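Local coordinates for catabolite control protein A (Lactococcus lactis, PDB 2O20), which probably acts as a global, DNA-binding transcriptional regulator of the LacI family, repressing or activating genes in response to carbon source, at residues 175-188 with 235-247. The protein carries 1 engineered substitution. Sequence-based numbering, arbitrary orientation.
Sequences LIDSGNKKIAYIMG and LLERGATSAVVSH. With SO4 (sulfate ion), chain L.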
loop_
_atom_site.group_PDB
_atom_site.type_symbol
_atom_site.label_atom_id
_atom_site.label_comp_id
_atom_site.label_asym_id
_atom_site.label_seq_id
_atom_site.Cartn_x
_atom_site.Cartn_y
_atom_site.Cartn_z
ATOM N N LEU D 175 -4.423 -1.542 27.678
ATOM C CA LEU D 175 -3.287 -0.741 28.164
ATOM C C LEU D 175 -3.438 -0.465 29.683
ATOM O O LEU D 175 -2.449 -0.401 30.424
ATOM C CB LEU D 175 -3.189 0.571 27.388
ATOM C CG LEU D 175 -2.872 0.410 25.894
ATOM C CD1 LEU D 175 -3.030 1.709 25.129
ATOM C CD2 LEU D 175 -1.485 -0.163 25.697
ATOM N N ILE D 176 -4.667 -0.292 30.135
ATOM C CA ILE D 176 -4.938 -0.164 31.589
ATOM C C ILE D 176 -4.468 -1.429 32.296
ATOM O O ILE D 176 -3.802 -1.368 33.317
ATOM C CB ILE D 176 -6.434 0.102 31.870
ATOM C CG1 ILE D 176 -6.763 1.536 31.465
ATOM C CG2 ILE D 176 -6.790 -0.099 33.392
ATOM C CD1 ILE D 176 -8.194 1.825 31.348
ATOM N N ASP D 177 -4.788 -2.582 31.723
ATOM C CA ASP D 177 -4.484 -3.847 32.366
ATOM C C ASP D 177 -2.997 -4.195 32.404
ATOM O O ASP D 177 -2.603 -5.021 33.229
ATOM C CB ASP D 177 -5.336 -4.981 31.771
ATOM C CG ASP D 177 -6.837 -4.849 32.126
ATOM O OD1 ASP D 177 -7.203 -4.041 33.011
ATOM O OD2 ASP D 177 -7.659 -5.557 31.513
ATOM N N SER D 178 -2.176 -3.565 31.554
ATOM C CA SER D 178 -0.724 -3.693 31.632
ATOM C C SER D 178 -0.078 -2.575 32.474
ATOM O O SER D 178 1.140 -2.401 32.460
ATOM C CB SER D 178 -0.096 -3.794 30.220
ATOM O OG SER D 178 -0.451 -2.680 29.396
ATOM N N GLY D 179 -0.897 -1.834 33.233
ATOM C CA GLY D 179 -0.396 -0.864 34.199
ATOM C C GLY D 179 -0.251 0.575 33.745
ATOM O O GLY D 179 0.280 1.403 34.489
ATOM N N ASN D 180 -0.707 0.905 32.542
ATOM C CA ASN D 180 -0.597 2.291 32.063
ATOM C C ASN D 180 -1.673 3.186 32.711
ATOM O O ASN D 180 -2.830 2.798 32.828
ATOM C CB ASN D 180 -0.692 2.356 30.549
ATOM C CG ASN D 180 0.436 1.628 29.866
ATOM O OD1 ASN D 180 1.570 2.148 29.781
ATOM N ND2 ASN D 180 0.154 0.421 29.377
ATOM N N LYS D 181 -1.254 4.375 33.146
ATOM C CA LYS D 181 -2.144 5.373 33.748
ATOM C C LYS D 181 -2.300 6.625 32.899
ATOM O O LYS D 181 -3.312 7.304 33.011
ATOM C CB LYS D 181 -1.613 5.791 35.119
ATOM C CG LYS D 181 -1.473 4.648 36.138
ATOM C CD LYS D 181 -2.810 3.960 36.365
ATOM C CE LYS D 181 -2.786 2.994 37.543
ATOM N NZ LYS D 181 -2.941 3.679 38.862
ATOM N N LYS D 182 -1.281 6.943 32.095
ATOM C CA LYS D 182 -1.331 8.050 31.136
ATOM C C LYS D 182 -1.357 7.486 29.721
ATOM O O LYS D 182 -0.329 7.051 29.199
ATOM C CB LYS D 182 -0.160 9.002 31.355
ATOM C CG LYS D 182 -0.249 9.780 32.666
ATOM C CD LYS D 182 0.717 10.930 32.666
ATOM C CE LYS D 182 0.421 11.979 33.689
ATOM N NZ LYS D 182 1.535 13.002 33.650
ATOM N N ILE D 183 -2.569 7.432 29.156
ATOM C CA ILE D 183 -2.837 6.772 27.870
ATOM C C ILE D 183 -3.324 7.847 26.887
ATOM O O ILE D 183 -4.357 8.480 27.095
ATOM C CB ILE D 183 -3.914 5.651 28.005
ATOM C CG1 ILE D 183 -3.506 4.615 29.074
ATOM C CG2 ILE D 183 -4.175 5.015 26.683
ATOM C CD1 ILE D 183 -4.660 3.795 29.653
ATOM N N ALA D 184 -2.578 8.031 25.814
ATOM C CA ALA D 184 -2.983 8.923 24.732
ATOM C C ALA D 184 -3.942 8.223 23.756
ATOM O O ALA D 184 -3.866 7.022 23.553
ATOM C CB ALA D 184 -1.815 9.398 24.011
ATOM N N TYR D 185 -4.844 9.009 23.183
ATOM C CA TYR D 185 -5.628 8.606 22.018
ATOM C C TYR D 185 -5.296 9.544 20.842
ATOM O O TYR D 185 -5.433 10.780 20.918
ATOM C CB TYR D 185 -7.151 8.623 22.287
ATOM C CG TYR D 185 -7.843 7.595 21.415
ATOM C CD1 TYR D 185 -8.308 6.403 21.957
ATOM C CD2 TYR D 185 -7.941 7.767 20.032
ATOM C CE1 TYR D 185 -8.877 5.440 21.159
ATOM C CE2 TYR D 185 -8.527 6.794 19.218
ATOM C CZ TYR D 185 -8.975 5.631 19.801
ATOM O OH TYR D 185 -9.558 4.642 19.047
ATOM N N ILE D 186 -4.837 8.950 19.746
ATOM C CA ILE D 186 -4.476 9.713 18.544
ATOM C C ILE D 186 -5.544 9.403 17.450
ATOM O O ILE D 186 -5.763 8.239 17.094
ATOM C CB ILE D 186 -3.030 9.389 18.052
ATOM C CG1 ILE D 186 -1.989 9.772 19.115
ATOM C CG2 ILE D 186 -2.727 10.147 16.783
ATOM C CD1 ILE D 186 -0.682 9.076 18.985
ATOM N N MET D 187 -6.199 10.440 16.943
ATOM C CA MET D 187 -7.302 10.279 15.993
ATOM C C MET D 187 -7.263 11.319 14.887
ATOM O O MET D 187 -6.400 12.209 14.895
ATOM C CB MET D 187 -8.653 10.399 16.729
ATOM C CG MET D 187 -8.858 11.745 17.469
ATOM S SD MET D 187 -10.562 11.890 18.086
ATOM C CE MET D 187 -10.698 10.390 19.012
ATOM N N GLY D 188 -8.237 11.207 13.970
ATOM C CA GLY D 188 -8.576 12.252 13.002
ATOM C C GLY D 188 -9.384 13.394 13.609
ATOM O O GLY D 188 -9.085 13.856 14.701
ATOM N N LEU D 235 3.918 13.326 22.991
ATOM C CA LEU D 235 3.396 12.353 23.934
ATOM C C LEU D 235 4.359 12.177 25.121
ATOM O O LEU D 235 3.941 12.179 26.265
ATOM C CB LEU D 235 3.131 11.021 23.235
ATOM C CG LEU D 235 1.729 10.890 22.567
ATOM C CD1 LEU D 235 1.574 11.775 21.374
ATOM C CD2 LEU D 235 1.418 9.471 22.167
ATOM N N LEU D 236 5.648 12.013 24.822
ATOM C CA LEU D 236 6.676 11.836 25.863
ATOM C C LEU D 236 6.701 13.028 26.810
ATOM O O LEU D 236 6.755 12.807 28.045
ATOM C CB LEU D 236 8.080 11.598 25.290
ATOM C CG LEU D 236 8.263 10.288 24.484
ATOM C CD1 LEU D 236 9.570 10.212 23.820
ATOM C CD2 LEU D 236 8.071 9.076 25.404
ATOM N N GLU D 237 6.598 14.254 26.269
ATOM C CA GLU D 237 6.698 15.452 27.091
ATOM C C GLU D 237 5.540 15.606 28.066
ATOM O O GLU D 237 5.700 16.133 29.158
ATOM C CB GLU D 237 6.937 16.713 26.261
ATOM C CG GLU D 237 5.805 17.557 25.807
ATOM C CD GLU D 237 6.230 18.518 24.646
ATOM O OE1 GLU D 237 7.424 18.946 24.569
ATOM O OE2 GLU D 237 5.362 18.806 23.782
ATOM N N ARG D 238 4.389 15.080 27.674
ATOM C CA ARG D 238 3.246 15.023 28.574
ATOM C C ARG D 238 3.222 13.796 29.507
ATOM O O ARG D 238 2.292 13.657 30.310
ATOM C CB ARG D 238 1.983 15.126 27.723
ATOM C CG ARG D 238 1.974 16.458 26.962
ATOM C CD ARG D 238 0.594 16.793 26.384
ATOM N NE ARG D 238 0.501 17.515 25.088
ATOM C CZ ARG D 238 1.472 17.822 24.193
ATOM N NH1 ARG D 238 2.770 17.607 24.394
ATOM N NH2 ARG D 238 1.122 18.431 23.049
ATOM N N GLY D 239 4.240 12.936 29.438
ATOM C CA GLY D 239 4.323 11.727 30.278
ATOM C C GLY D 239 3.393 10.574 29.910
ATOM O O GLY D 239 3.170 9.666 30.715
ATOM N N ALA D 240 2.863 10.576 28.691
ATOM C CA ALA D 240 2.116 9.431 28.185
ATOM C C ALA D 240 3.067 8.228 28.125
ATOM O O ALA D 240 4.243 8.372 27.760
ATOM C CB ALA D 240 1.543 9.727 26.821
ATOM N N THR D 241 2.574 7.054 28.523
ATOM C CA THR D 241 3.365 5.818 28.447
ATOM C C THR D 241 2.801 4.803 27.469
ATOM O O THR D 241 3.357 3.716 27.336
ATOM C CB THR D 241 3.506 5.129 29.818
ATOM O OG1 THR D 241 2.187 4.806 30.324
ATOM C CG2 THR D 241 4.287 6.037 30.796
ATOM N N SER D 242 1.716 5.161 26.790
ATOM C CA SER D 242 1.108 4.316 25.787
ATOM C C SER D 242 0.146 5.145 24.946
ATOM O O SER D 242 -0.193 6.283 25.302
ATOM C CB SER D 242 0.389 3.154 26.439
ATOM O OG SER D 242 -0.633 3.622 27.320
ATOM N N ALA D 243 -0.288 4.569 23.830
ATOM C CA ALA D 243 -1.244 5.199 22.956
ATOM C C ALA D 243 -2.090 4.188 22.186
ATOM O O ALA D 243 -1.575 3.156 21.734
ATOM C CB ALA D 243 -0.512 6.074 21.981
ATOM N N VAL D 244 -3.357 4.545 22.007
ATOM C CA VAL D 244 -4.284 3.916 21.040
ATOM C C VAL D 244 -4.365 4.872 19.853
ATOM O O VAL D 244 -4.528 6.086 20.033
ATOM C CB VAL D 244 -5.683 3.731 21.610
ATOM C CG1 VAL D 244 -6.582 2.948 20.597
ATOM C CG2 VAL D 244 -5.597 3.057 22.985
ATOM N N VAL D 245 -4.180 4.322 18.652
ATOM C CA VAL D 245 -4.053 5.112 17.445
ATOM C C VAL D 245 -5.059 4.613 16.384
ATOM O O VAL D 245 -5.153 3.403 16.109
ATOM C CB VAL D 245 -2.604 5.047 16.904
ATOM C CG1 VAL D 245 -2.474 6.032 15.754
ATOM C CG2 VAL D 245 -1.556 5.324 18.040
ATOM N N SER D 246 -5.880 5.508 15.858
ATOM C CA SER D 246 -6.948 5.041 15.003
ATOM C C SER D 246 -6.479 4.600 13.600
ATOM O O SER D 246 -7.088 3.706 13.029
ATOM C CB SER D 246 -8.062 6.079 14.888
ATOM O OG SER D 246 -7.576 7.212 14.248
ATOM N N HIS D 247 -5.448 5.231 13.055
ATOM C CA HIS D 247 -4.979 4.913 11.688
ATOM C C HIS D 247 -3.635 4.215 11.717
ATOM O O HIS D 247 -2.732 4.636 12.398
ATOM C CB HIS D 247 -4.902 6.163 10.830
ATOM C CG HIS D 247 -6.217 6.832 10.653
ATOM N ND1 HIS D 247 -6.417 8.166 10.937
ATOM C CD2 HIS D 247 -7.429 6.330 10.307
ATOM C CE1 HIS D 247 -7.684 8.468 10.732
ATOM N NE2 HIS D 247 -8.321 7.373 10.359
HETATM S S SO4 L . -11.326 9.113 10.402
HETATM O O1 SO4 L . -12.559 9.900 10.275
HETATM O O2 SO4 L . -10.399 9.829 11.281
HETATM O O3 SO4 L . -11.645 7.800 10.963
HETATM O O4 SO4 L . -10.725 8.962 9.075
HETATM O O HOH W 1 1.213 5.514 32.760
HETATM O O HOH W 2 -4.717 8.360 13.878
#
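The Tyr185 ring takes Val244 O over one face, offset toward the rim and 3.8 Å above the plane. CB of Ser246 lies at the ring edge. Val244 CG1 comes within 3.4 Å of Tyr185 CE1. The valine sets CG1 anti to its backbone N (chi1 -175°), which brings this methyl to the tyrosine. Val244 CG2 meets Leu175 CD1 at 3.6 Å. The His247 ring has Ser246 OG over its centre on one face and a sulfate, probably a crystallisation additive, at its edge. His247 NE2 gives the sulfate a weak hydrogen bond, and Asn195 also holds the ion.

Strands 183-186 and 242-245 are parallel neighbours in the parallel sheet of one lobe of the periplasmic-binding-protein-like fold. Each follows a helix, 164-177 or 225-237, that ends in a Schellman motif with Gly179 or Gly239 at positive phi. The ladder runs Ala184 N to Ser242 O, Val244 N to Ala184 O, Ile186 N to Val244 O and Ser246 N to Ile186 O. The sheet face carrying Ala184, Ile186, Ala243 and Val245 is apolar. There Leu235 CD2 touches both Ala184 CB (3.7 Å) and Ile186 CD1 (3.8 Å). Phe219 and helix 248-260 add to this packing.

Asn180 ties the end of helix 164-177 to the turn just before strand 242-245. Asn180 OD1 accepts from Thr241 OG1 at 2.8 Å, the hydroxyl lying in the plane of the amide carbonyl and meeting one lone pair. Its ND2 donates to Leu175 O at 2.9 Å and also binds Glu270. An alanine here is likely to leave Thr241 OG1 and Glu270 each without this amide partner and to open a gap beside Ser242. Ser242 OG, 3.4 Å from Asn180 CG, is buried without a polar partner. Water 1 accepts from Lys181 N and donates to Thr241 OG1.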